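Local coordinates for rhamnose ABC transporter, periplasmic rhamnose-binding protein (Kribbella flavida, PDB 4KVF) that probably binds a sugar, apparently rhamnose, outside the cell membrane and passes it to an ABC-type importer, at residues E165-S170 against P224-I229. Residues are numbered along the deposited sequence; the frame is centred on the assembly and turned at random.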
loop_
_atom_site.group_PDB
_atom_site.type_symbol
_atom_site.label_atom_id
_atom_site.label_comp_id
_atom_site.label_asym_id
_atom_site.label_seq_id
_atom_site.Cartn_x
_atom_site.Cartn_y
_atom_site.Cartn_z
ATOM N N GLU A 165 -25.750 -10.186 -4.468
ATOM C CA GLU A 165 -24.678 -10.397 -5.433
ATOM C C GLU A 165 -23.641 -9.281 -5.422
ATOM O O GLU A 165 -23.969 -8.100 -5.282
ATOM C CB GLU A 165 -25.251 -10.559 -6.840
ATOM C CG GLU A 165 -26.280 -11.667 -6.944
ATOM C CD GLU A 165 -26.907 -11.755 -8.318
ATOM O OE1 GLU A 165 -26.679 -10.844 -9.140
ATOM O OE2 GLU A 165 -27.636 -12.738 -8.573
ATOM N N ILE A 166 -22.380 -9.674 -5.562
ATOM C CA ILE A 166 -21.299 -8.725 -5.749
ATOM C C ILE A 166 -20.456 -9.170 -6.940
ATOM O O ILE A 166 -20.461 -10.350 -7.305
ATOM C CB ILE A 166 -20.425 -8.582 -4.471
ATOM C CG1 ILE A 166 -19.675 -9.872 -4.169
ATOM C CG2 ILE A 166 -21.287 -8.179 -3.265
ATOM C CD1 ILE A 166 -18.572 -9.692 -3.109
ATOM N N ALA A 167 -19.745 -8.228 -7.559
ATOM C CA ALA A 167 -18.876 -8.545 -8.689
ATOM C C ALA A 167 -17.592 -7.782 -8.490
ATOM O O ALA A 167 -17.583 -6.755 -7.832
ATOM C CB ALA A 167 -19.524 -8.152 -9.993
ATOM N N VAL A 168 -16.498 -8.296 -9.035
ATOM C CA VAL A 168 -15.224 -7.604 -8.940
ATOM C C VAL A 168 -14.876 -7.020 -10.305
ATOM O O VAL A 168 -15.072 -7.673 -11.329
ATOM C CB VAL A 168 -14.107 -8.569 -8.467
ATOM C CG1 VAL A 168 -12.699 -7.966 -8.687
ATOM C CG2 VAL A 168 -14.334 -8.951 -7.004
ATOM N N LEU A 169 -14.412 -5.771 -10.310
ATOM C CA LEU A 169 -13.808 -5.168 -11.488
ATOM C C LEU A 169 -12.310 -5.046 -11.216
ATOM O O LEU A 169 -11.867 -4.223 -10.412
ATOM C CB LEU A 169 -14.448 -3.800 -11.787
ATOM C CG LEU A 169 -13.837 -2.954 -12.911
ATOM C CD1 LEU A 169 -13.851 -3.710 -14.230
ATOM C CD2 LEU A 169 -14.591 -1.630 -13.064
ATOM N N SER A 170 -11.534 -5.920 -11.846
ATOM C CA SER A 170 -10.118 -6.022 -11.533
ATOM C C SER A 170 -9.263 -5.259 -12.535
ATOM O O SER A 170 -9.776 -4.486 -13.351
ATOM C CB SER A 170 -9.693 -7.496 -11.476
ATOM O OG SER A 170 -8.386 -7.624 -10.928
ATOM N N PRO A 224 -28.684 -7.588 -13.230
ATOM C CA PRO A 224 -29.675 -6.614 -12.749
ATOM C C PRO A 224 -29.866 -6.612 -11.231
ATOM O O PRO A 224 -30.374 -5.629 -10.685
ATOM C CB PRO A 224 -30.974 -7.042 -13.453
ATOM C CG PRO A 224 -30.726 -8.437 -13.943
ATOM C CD PRO A 224 -29.253 -8.509 -14.228
ATOM N N ASN A 225 -29.455 -7.689 -10.568
ATOM C CA ASN A 225 -29.629 -7.815 -9.124
ATOM C C ASN A 225 -28.344 -7.502 -8.357
ATOM O O ASN A 225 -28.246 -7.756 -7.156
ATOM C CB ASN A 225 -30.126 -9.217 -8.763
ATOM C CG ASN A 225 -31.491 -9.519 -9.349
ATOM O OD1 ASN A 225 -31.679 -10.526 -10.036
ATOM N ND2 ASN A 225 -32.454 -8.643 -9.082
ATOM N N LEU A 226 -27.367 -6.941 -9.059
ATOM C CA LEU A 226 -26.070 -6.639 -8.464
ATOM C C LEU A 226 -26.177 -5.576 -7.365
ATOM O O LEU A 226 -26.803 -4.533 -7.558
ATOM C CB LEU A 226 -25.113 -6.165 -9.553
ATOM C CG LEU A 226 -23.633 -6.154 -9.208
ATOM C CD1 LEU A 226 -23.176 -7.549 -8.828
ATOM C CD2 LEU A 226 -22.843 -5.636 -10.399
ATOM N N LYS A 227 -25.570 -5.841 -6.211
ATOM C CA LYS A 227 -25.593 -4.877 -5.115
ATOM C C LYS A 227 -24.310 -4.049 -5.008
ATOM O O LYS A 227 -24.346 -2.875 -4.661
ATOM C CB LYS A 227 -25.869 -5.575 -3.777
ATOM C CG LYS A 227 -27.331 -5.922 -3.535
ATOM C CD LYS A 227 -27.631 -5.930 -2.042
ATOM C CE LYS A 227 -28.953 -6.610 -1.722
ATOM N NZ LYS A 227 -29.087 -6.856 -0.253
ATOM N N VAL A 228 -23.169 -4.675 -5.268
ATOM C CA VAL A 228 -21.890 -4.005 -5.077
ATOM C C VAL A 228 -20.922 -4.382 -6.177
ATOM O O VAL A 228 -20.805 -5.553 -6.522
ATOM C CB VAL A 228 -21.235 -4.394 -3.727
ATOM C CG1 VAL A 228 -20.030 -3.509 -3.445
ATOM C CG2 VAL A 228 -22.240 -4.291 -2.578
ATOM N N ILE A 229 -20.227 -3.388 -6.722
ATOM C CA ILE A 229 -19.053 -3.643 -7.537
ATOM C C ILE A 229 -17.855 -3.321 -6.663
ATOM O O ILE A 229 -17.772 -2.221 -6.118
ATOM C CB ILE A 229 -19.006 -2.745 -8.787
ATOM C CG1 ILE A 229 -20.210 -3.032 -9.690
ATOM C CG2 ILE A 229 -17.692 -2.956 -9.530
ATOM C CD1 ILE A 229 -20.221 -2.244 -10.979
#
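The carbonyl oxygen of Glu165 accepts a hydrogen bond from Lys227 N at 2.9 Å, and CD1 of Leu226 leans on the same oxygen at 3.7 Å. One step further along, Ala167 N donates to Val228 O over 3.1 Å, approaching almost in line with the carbonyl bond (C=O...N 164°). Val228 O also lies 3.3 Å from CA of Ile166, a CA-H...O contact beside the N-H bond. Together these bonds illustrate how neighbouring parallel strands are joined: each pair puts its side chains on one face, Ile166 and Val228 on one and Ala167 and Ile229 on the other.

Ile166 and Val228 lie side by side, CG2 of the isoleucine 3.8 Å from CB of the valine. On the other face, Leu226 has CG anti to the backbone N (chi1 -164°), and its next torsion turns CD1 to within 3.9 Å of Ala167 CB, while CG2 of Ile229 reaches CB of Leu169. Glu165 OE1 comes 3.8 Å from Asn225 CB, carboxylate and amide planes 78° apart. Lys227 sends its ammonium group to the carbonyls of Ala160 and Ser163, just ahead of 165-170.

The pair forms the middle of a four-stranded parallel sheet, the core of one alpha/beta lobe of the periplasmic-binding-protein fold, with 197-204 beyond 165-170 and 254-257 beyond 224-229; helix 209-222 packs over the Ala167 and Ile229 face through Leu219 and Leu220.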